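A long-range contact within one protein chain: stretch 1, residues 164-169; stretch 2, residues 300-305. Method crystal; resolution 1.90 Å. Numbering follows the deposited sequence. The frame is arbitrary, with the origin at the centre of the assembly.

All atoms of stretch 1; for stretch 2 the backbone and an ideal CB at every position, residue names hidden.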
ATOM      1  N   ALA A 164       8.302 -35.346  -9.237  1.00 38.82           N
ATOM      2  CA  ALA A 164       8.226 -36.815  -9.307  1.00 38.84           C
ATOM      3  C   ALA A 164       9.075 -37.539  -8.253  1.00 39.00           C
ATOM      4  O   ALA A 164       8.687 -38.608  -7.792  1.00 39.10           O
ATOM      5  CB  ALA A 164       8.623 -37.306 -10.716  1.00 37.91           C
ATOM      6  N   SER A 165      10.225 -36.968  -7.890  1.00 38.11           N
ATOM      7  CA  SER A 165      11.092 -37.535  -6.841  1.00 38.42           C
ATOM      8  C   SER A 165      10.729 -37.049  -5.410  1.00 38.22           C
ATOM      9  O   SER A 165      11.479 -37.331  -4.472  1.00 38.85           O
ATOM     10  CB  SER A 165      12.562 -37.218  -7.154  1.00 38.66           C
ATOM     11  OG  SER A 165      12.797 -35.822  -7.188  1.00 44.69           O
ATOM     12  N   GLY A 166       9.607 -36.325  -5.247  1.00 36.53           N
ATOM     13  CA  GLY A 166       9.143 -35.830  -3.935  1.00 36.22           C
ATOM     14  C   GLY A 166       9.755 -34.525  -3.452  1.00 35.80           C
ATOM     15  O   GLY A 166       9.580 -34.132  -2.285  1.00 35.75           O
ATOM     16  N   THR A 167      10.458 -33.838  -4.344  1.00 35.19           N
ATOM     17  CA  THR A 167      11.103 -32.564  -4.019  1.00 34.38           C
ATOM     18  C   THR A 167      10.080 -31.485  -3.723  1.00 34.04           C
ATOM     19  O   THR A 167       9.076 -31.410  -4.415  1.00 34.36           O
ATOM     20  CB  THR A 167      11.942 -32.065  -5.221  1.00 35.29           C
ATOM     21  OG1 THR A 167      12.774 -33.130  -5.688  1.00 34.75           O
ATOM     22  CG2 THR A 167      12.797 -30.848  -4.852  1.00 30.52           C
ATOM     23  N   ARG A 168      10.338 -30.673  -2.690  1.00 34.14           N
ATOM     24  CA  ARG A 168       9.538 -29.483  -2.387  1.00 34.61           C
ATOM     25  C   ARG A 168      10.330 -28.293  -2.911  1.00 35.09           C
ATOM     26  O   ARG A 168      11.565 -28.295  -2.879  1.00 34.72           O
ATOM     27  CB  ARG A 168       9.258 -29.311  -0.889  1.00 34.18           C
ATOM     28  CG  ARG A 168       8.627 -30.491  -0.178  1.00 37.36           C
ATOM     29  CD  ARG A 168       7.498 -31.131  -0.939  1.00 40.99           C
ATOM     30  NE  ARG A 168       6.429 -30.178  -1.245  1.00 44.33           N
ATOM     31  CZ  ARG A 168       5.263 -30.062  -0.606  1.00 45.98           C
ATOM     32  NH1 ARG A 168       4.934 -30.838   0.415  1.00 50.89           N
ATOM     33  NH2 ARG A 168       4.388 -29.157  -1.013  1.00 44.21           N
ATOM     34  N   PHE A 169       9.643 -27.264  -3.386  1.00 35.54           N
ATOM     35  CA  PHE A 169      10.336 -26.114  -3.958  1.00 36.76           C
ATOM     36  C   PHE A 169      10.387 -24.851  -3.142  1.00 36.95           C
ATOM     37  O   PHE A 169       9.457 -24.538  -2.402  1.00 38.19           O
ATOM     38  CB  PHE A 169       9.737 -25.755  -5.324  1.00 37.90           C
ATOM     39  CG  PHE A 169       9.758 -26.892  -6.295  1.00 39.08           C
ATOM     40  CD1 PHE A 169      10.981 -27.406  -6.751  1.00 38.75           C
ATOM     41  CD2 PHE A 169       8.574 -27.462  -6.754  1.00 40.62           C
ATOM     42  CE1 PHE A 169      11.017 -28.491  -7.643  1.00 39.46           C
ATOM     43  CE2 PHE A 169       8.600 -28.547  -7.650  1.00 41.82           C
ATOM     44  CZ  PHE A 169       9.820 -29.063  -8.093  1.00 38.69           C
ATOM     45  N   UNK A 300       7.372 -27.966   8.579  1.00 34.62           N
ATOM     46  CA  UNK A 300       6.748 -26.773   7.993  1.00 35.46           C
ATOM     47  C   UNK A 300       6.628 -26.910   6.472  1.00 35.59           C
ATOM     48  O   UNK A 300       5.552 -26.725   5.922  1.00 34.71           O
ATOM     49  CB  UNK A 300       7.555 -25.522   8.346  1.00 35.46           C
ATOM     50  N   UNK A 301       7.727 -27.263   5.816  1.00 35.01           N
ATOM     51  CA  UNK A 301       7.759 -27.408   4.353  1.00 35.71           C
ATOM     52  C   UNK A 301       7.179 -28.725   3.817  1.00 35.61           C
ATOM     53  O   UNK A 301       6.953 -28.836   2.603  1.00 35.95           O
ATOM     54  CB  UNK A 301       9.206 -27.279   3.873  1.00 35.71           C
ATOM     55  N   UNK A 302       6.952 -29.695   4.710  1.00 35.16           N
ATOM     56  CA  UNK A 302       6.419 -31.024   4.379  1.00 35.83           C
ATOM     57  C   UNK A 302       7.353 -31.739   3.401  1.00 34.79           C
ATOM     58  O   UNK A 302       6.941 -32.217   2.355  1.00 33.80           O
ATOM     59  CB  UNK A 302       5.014 -30.910   3.784  1.00 35.83           C
ATOM     60  N   UNK A 303       8.628 -31.806   3.761  1.00 35.50           N
ATOM     61  CA  UNK A 303       9.637 -32.464   2.931  1.00 35.76           C
ATOM     62  C   UNK A 303       9.571 -33.978   3.103  1.00 36.40           C
ATOM     63  O   UNK A 303       8.995 -34.478   4.068  1.00 37.20           O
ATOM     64  CB  UNK A 303      11.036 -31.953   3.280  1.00 35.76           C
ATOM     65  N   UNK A 304      10.201 -34.686   2.174  1.00 36.65           N
ATOM     66  CA  UNK A 304      10.196 -36.154   2.152  1.00 37.38           C
ATOM     67  C   UNK A 304      11.086 -36.836   3.214  1.00 38.16           C
ATOM     68  O   UNK A 304      10.947 -38.036   3.426  1.00 38.47           O
ATOM     69  CB  UNK A 304      10.641 -36.623   0.765  1.00 37.38           C
ATOM     70  N   UNK A 305      11.990 -36.086   3.838  1.00 37.86           N
ATOM     71  CA  UNK A 305      12.897 -36.588   4.865  1.00 37.99           C
ATOM     72  C   UNK A 305      14.309 -36.738   4.348  1.00 38.26           C
ATOM     73  O   UNK A 305      14.523 -37.017   3.165  1.00 38.53           O
ATOM     74  CB  UNK A 305      12.400 -37.931   5.403  1.00 37.99           C
TER

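At position 300, helical at -66/-50, the ideal CB has nothing of stretch 1 nearby, so many side chains would fit; the deposited residue is Met-300, a selenomethionine, which takes no part in the contact.

At position 301 (-80/-13) the CA-to-CB bond points sideways, and the ideal CB stands 5.2 Å from CB of Arg-168. Aliphatic carbon is the nearest offering, so a nonpolar side chain suits. Leu-301 is found. Its carbonyl also enters the contact: O of Leu-301 lies over one face of the Arg-168 guanidinium, 3.6 Å from NH1 of Arg-168.

Position 302 is the first to leave helical angles, and its positive phi (60/52) favours glycine or asparagine without demanding either. The ideal CB is 3.4 Å from NH1 of Arg-168, which would make an acidic side chain plausible. The deposited Lys-302 instead has a CA-to-CB bond that points sideways and a side chain whose end leads away, which keeps its ammonium apart from the like charge of the arginine. The backbone supplies the acceptor: NH1 of Arg-168 donates to O of Lys-302 at 3.1 Å, with an N-H...O angle of 146°, near the guanidinium plane.

Position 303 has extended angles (-79/164) and a sideways CB, 4.5 Å from CG of Arg-168. A small or beta-branched residue such as valine, threonine or serine would suit. Thr-303, in rotamer p, brings its CG2 to 4.1 Å from CG of Arg-168, a methyl against the methylene part of the arginine, while its OG1 is hydrogen-bonded elsewhere in the structure.

Position 304 (-74/-15) points toward stretch 1, its ideal CB 4.1 Å from O of Gly-166 and 5.4 Å from O of Ser-165. Two carbonyl oxygens invite a donor; glutamine or a short polar residue could serve, and a long basic chain could reach farther. Lys-304, with chi1 p and the remaining chi angles t, extends past Gly-166, where an ideal CB would come within 3.3 Å of CD of Lys-304. NZ of Lys-304 donates to O of Ser-165 at 2.9 Å and to water 1 at 2.8 Å; this water also donates to OG1 of Thr-167 at 2.6 Å. Water 2 joins the backbones, accepting from N of Lys-304 at 2.8 Å and donating to O of Gly-166 at 2.7 Å.

At position 305 (106/149) stretch 1 is out of reach, but an ideal CB would jam against the preceding carbonyl O. Glycine is called for, and Gly-305 is found.

Stretch 2 300-305: MLKTKG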
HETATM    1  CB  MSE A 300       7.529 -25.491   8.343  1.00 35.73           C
HETATM    2  CG  MSE A 300       7.399 -25.080   9.802  1.00 36.30           C
HETATM    3 SE   MSE A 300       8.741 -23.783  10.324  0.75 35.53          SE
HETATM    4  CE  MSE A 300       8.190 -22.262   9.306  1.00 34.57           C
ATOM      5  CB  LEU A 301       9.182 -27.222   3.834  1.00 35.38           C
ATOM      6  CG  LEU A 301       9.846 -25.889   4.191  1.00 40.56           C
ATOM      7  CD1 LEU A 301      11.248 -25.811   3.612  1.00 42.55           C
ATOM      8  CD2 LEU A 301       9.024 -24.746   3.706  1.00 46.19           C
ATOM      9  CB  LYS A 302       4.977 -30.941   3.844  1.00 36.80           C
ATOM     10  CG  LYS A 302       3.954 -30.291   4.761  1.00 41.24           C
ATOM     11  CD  LYS A 302       3.667 -31.131   5.987  1.00 50.53           C
ATOM     12  CE  LYS A 302       2.567 -30.507   6.852  1.00 52.03           C
ATOM     13  NZ  LYS A 302       1.259 -30.413   6.115  1.00 59.73           N
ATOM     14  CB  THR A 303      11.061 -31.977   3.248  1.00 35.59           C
ATOM     15  OG1 THR A 303      11.395 -32.314   4.597  1.00 39.73           O
ATOM     16  CG2 THR A 303      11.180 -30.453   3.023  1.00 32.68           C
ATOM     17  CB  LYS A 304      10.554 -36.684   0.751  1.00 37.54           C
ATOM     18  CG  LYS A 304      11.978 -36.393   0.258  1.00 36.13           C
ATOM     19  CD  LYS A 304      12.231 -37.026  -1.098  1.00 37.41           C
ATOM     20  CE  LYS A 304      13.628 -36.704  -1.591  1.00 37.81           C
ATOM     21  NZ  LYS A 304      13.931 -37.359  -2.898  1.00 39.18           N
TER
HETATM   22  O   HOH W   1      13.789 -35.350  -4.794  1.00 40.51           O
HETATM   23  O   HOH W   2      10.908 -33.177  -0.112  1.00 24.80           O
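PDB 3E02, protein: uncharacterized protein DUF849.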